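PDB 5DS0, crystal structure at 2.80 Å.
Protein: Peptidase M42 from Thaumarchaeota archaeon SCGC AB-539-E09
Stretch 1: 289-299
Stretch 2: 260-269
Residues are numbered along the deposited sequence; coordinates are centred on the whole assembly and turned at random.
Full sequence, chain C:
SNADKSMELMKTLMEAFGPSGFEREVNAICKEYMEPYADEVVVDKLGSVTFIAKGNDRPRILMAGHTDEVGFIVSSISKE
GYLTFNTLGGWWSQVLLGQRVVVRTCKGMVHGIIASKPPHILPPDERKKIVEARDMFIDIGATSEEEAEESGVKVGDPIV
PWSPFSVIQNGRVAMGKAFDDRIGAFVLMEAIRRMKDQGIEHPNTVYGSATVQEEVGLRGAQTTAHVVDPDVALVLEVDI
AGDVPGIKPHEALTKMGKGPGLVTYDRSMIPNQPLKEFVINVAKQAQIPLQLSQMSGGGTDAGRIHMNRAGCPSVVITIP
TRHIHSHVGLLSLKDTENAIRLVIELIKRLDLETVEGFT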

# COMPACT_ATOMS: atom_id res chain seq x y z
N PRO C 289 28.86 43.12 8.38
CA PRO C 289 27.73 42.45 7.73
C PRO C 289 27.03 41.49 8.69
O PRO C 289 27.69 40.81 9.49
CB PRO C 289 28.39 41.69 6.59
CG PRO C 289 29.79 41.45 7.05
CD PRO C 289 30.15 42.65 7.87
N LEU C 290 25.70 41.46 8.64
CA LEU C 290 24.92 40.71 9.60
C LEU C 290 23.71 40.09 8.93
O LEU C 290 22.91 40.81 8.33
CB LEU C 290 24.49 41.65 10.72
CG LEU C 290 23.76 40.99 11.88
CD1 LEU C 290 24.69 40.11 12.69
CD2 LEU C 290 23.13 42.05 12.78
N GLN C 291 23.55 38.78 9.02
CA GLN C 291 22.46 38.09 8.32
C GLN C 291 21.31 37.76 9.27
O GLN C 291 21.51 37.07 10.25
CB GLN C 291 22.96 36.79 7.68
CG GLN C 291 24.20 36.93 6.82
CD GLN C 291 24.58 35.64 6.13
OE1 GLN C 291 23.87 35.18 5.25
NE2 GLN C 291 25.67 35.03 6.56
N LEU C 292 20.12 38.25 8.97
CA LEU C 292 18.96 37.90 9.79
C LEU C 292 18.61 36.45 9.55
O LEU C 292 18.49 36.02 8.41
CB LEU C 292 17.78 38.79 9.46
CG LEU C 292 17.96 40.26 9.82
CD1 LEU C 292 16.66 41.00 9.58
CD2 LEU C 292 18.40 40.44 11.26
N SER C 293 18.46 35.71 10.63
CA SER C 293 18.29 34.26 10.58
C SER C 293 17.12 33.80 11.45
O SER C 293 16.68 34.50 12.34
CB SER C 293 19.57 33.59 11.07
OG SER C 293 19.35 32.23 11.40
N GLN C 294 16.64 32.59 11.17
CA GLN C 294 15.55 32.02 11.93
C GLN C 294 15.71 30.51 11.95
O GLN C 294 15.83 29.92 10.91
CB GLN C 294 14.22 32.40 11.27
CG GLN C 294 13.16 32.84 12.26
CD GLN C 294 11.95 33.49 11.61
OE1 GLN C 294 11.00 32.81 11.23
NE2 GLN C 294 11.99 34.82 11.47
N MSE C 295 15.71 29.89 13.13
CA MSE C 295 15.85 28.42 13.23
C MSE C 295 14.55 27.83 13.71
O MSE C 295 14.35 27.59 14.91
CB MSE C 295 17.01 28.03 14.15
CG MSE C 295 18.26 28.89 13.93
SE MSE C 295 19.67 28.58 15.29
CE MSE C 295 18.67 27.89 16.85
N SER C 296 13.64 27.62 12.77
CA SER C 296 12.32 27.00 13.01
C SER C 296 12.29 25.75 13.93
O SER C 296 11.37 25.58 14.74
CB SER C 296 11.70 26.64 11.66
OG SER C 296 10.80 25.56 11.78
N GLY C 297 13.31 24.89 13.82
CA GLY C 297 13.33 23.64 14.58
C GLY C 297 14.65 23.32 15.27
O GLY C 297 15.19 22.23 15.12
N GLY C 298 15.15 24.26 16.06
CA GLY C 298 16.34 24.03 16.86
C GLY C 298 16.36 24.99 18.02
O GLY C 298 15.63 25.98 18.02
N GLY C 299 17.18 24.70 19.02
CA GLY C 299 17.31 25.56 20.20
C GLY C 299 18.75 25.87 20.55
O GLY C 299 19.67 25.33 19.93
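Stretch 2, residues 260-269: PGLVTYDRSM

Stretch 2 lies beside stretch 1 as a parallel β-partner, held mainly by a backbone ladder. Gln291 N donates to Pro260 O (2.8 Å), and Gln291 O accepts from Leu262 N (2.9 Å). The pattern repeats one step on, where Ser293 N reaches Leu262 O (2.8 Å) and Ser293 O receives Thr264 N (2.8 Å, nearly linear). Thr264, with chi1 in p, also turns its hydroxyl back, so that OG1 donates to the same Ser293 O at 2.8 Å and in turn accepts from Gln294 NE2 at 3.1 Å. These bonds gather where stretch 2 turns a corner at Thr264 (phi/psi -93/-15). The register slips by one residue there, a β-bulge: Ser293 pairs with Val263, but Met295 pairs with Asp266, with Met295 N bonded to Tyr265 O (3.0 Å). Before the corner, strands 291-295 and 261-263 run in the same general direction, crossing at -43° with axes 4.5 Å apart at closest approach. Farther along, Arg267 N makes a weak bond to Gly298 O (3.3 Å), and the Arg267 guanidinium lies with one face against Gly297 O and Gly298 CA.

Apolar packing flanks the ladder. Leu290 CD1 meets Leu262 CB (4.1 Å), Leu292 CD2 approaches Leu262 CD2 (4.2 Å), and selenomethionine Met295 places SE 4.2 Å from Val263 CG2. Together the stretches bury 890 Å².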

# COMPACT_ATOMS: atom_id res chain seq x y z
N PRO C 260 28.26 37.13 10.18
CA PRO C 260 27.57 36.44 11.26
C PRO C 260 26.08 36.62 11.16
O PRO C 260 25.60 37.54 10.51
CB PRO C 260 28.10 37.13 12.52
CG PRO C 260 28.61 38.45 12.05
CD PRO C 260 29.17 38.17 10.69
N GLY C 261 25.35 35.73 11.82
CA GLY C 261 23.91 35.76 11.80
C GLY C 261 23.36 36.29 13.10
O GLY C 261 24.03 36.30 14.13
N LEU C 262 22.12 36.76 13.04
CA LEU C 262 21.38 37.14 14.23
C LEU C 262 20.06 36.42 14.18
O LEU C 262 19.30 36.52 13.22
CB LEU C 262 21.14 38.64 14.24
CG LEU C 262 20.32 39.12 15.43
CD1 LEU C 262 21.14 39.02 16.70
CD2 LEU C 262 19.87 40.55 15.22
N VAL C 263 19.78 35.67 15.23
CA VAL C 263 18.60 34.83 15.24
C VAL C 263 17.42 35.66 15.72
O VAL C 263 17.41 36.12 16.87
CB VAL C 263 18.79 33.61 16.15
CG1 VAL C 263 17.53 32.76 16.17
CG2 VAL C 263 19.96 32.78 15.69
N THR C 264 16.41 35.77 14.86
CA THR C 264 15.21 36.52 15.14
C THR C 264 14.09 35.68 15.74
O THR C 264 13.09 36.22 16.22
CB THR C 264 14.66 37.13 13.85
OG1 THR C 264 14.38 36.08 12.90
CG2 THR C 264 15.67 38.08 13.24
N TYR C 265 14.22 34.35 15.66
CA TYR C 265 13.27 33.42 16.24
C TYR C 265 13.83 32.01 16.22
O TYR C 265 14.42 31.60 15.24
CB TYR C 265 11.92 33.42 15.50
CG TYR C 265 11.06 32.26 15.91
CD1 TYR C 265 10.44 32.26 17.14
CD2 TYR C 265 10.91 31.14 15.10
CE1 TYR C 265 9.66 31.18 17.55
CE2 TYR C 265 10.14 30.05 15.51
CZ TYR C 265 9.52 30.09 16.73
OH TYR C 265 8.75 29.04 17.17
N ASP C 266 13.66 31.28 17.32
CA ASP C 266 13.93 29.86 17.32
C ASP C 266 12.98 29.16 18.28
O ASP C 266 12.25 29.81 19.04
CB ASP C 266 15.44 29.56 17.56
CG ASP C 266 15.89 29.74 19.02
OD1 ASP C 266 15.43 28.96 19.86
OD2 ASP C 266 16.76 30.61 19.33
N ARG C 267 12.95 27.84 18.20
CA ARG C 267 12.01 27.03 18.97
C ARG C 267 12.17 27.23 20.48
O ARG C 267 11.21 27.11 21.22
CB ARG C 267 12.19 25.55 18.58
CG ARG C 267 11.16 24.56 19.16
CD ARG C 267 11.47 23.08 18.83
NE ARG C 267 12.81 22.74 19.34
CZ ARG C 267 13.46 21.59 19.13
NH1 ARG C 267 12.91 20.62 18.40
NH2 ARG C 267 14.68 21.41 19.64
N SER C 268 13.38 27.55 20.93
CA SER C 268 13.68 27.72 22.36
C SER C 268 13.52 29.15 22.90
O SER C 268 13.43 29.34 24.12
CB SER C 268 15.10 27.21 22.69
OG SER C 268 16.12 28.10 22.25
N MSE C 269 13.47 30.14 22.02
CA MSE C 269 13.35 31.54 22.44
C MSE C 269 12.97 32.50 21.33
O MSE C 269 13.46 32.41 20.21
CB MSE C 269 14.70 31.99 22.99
CG MSE C 269 14.65 33.46 23.40
SE MSE C 269 16.39 34.10 24.04
CE MSE C 269 17.31 34.35 22.31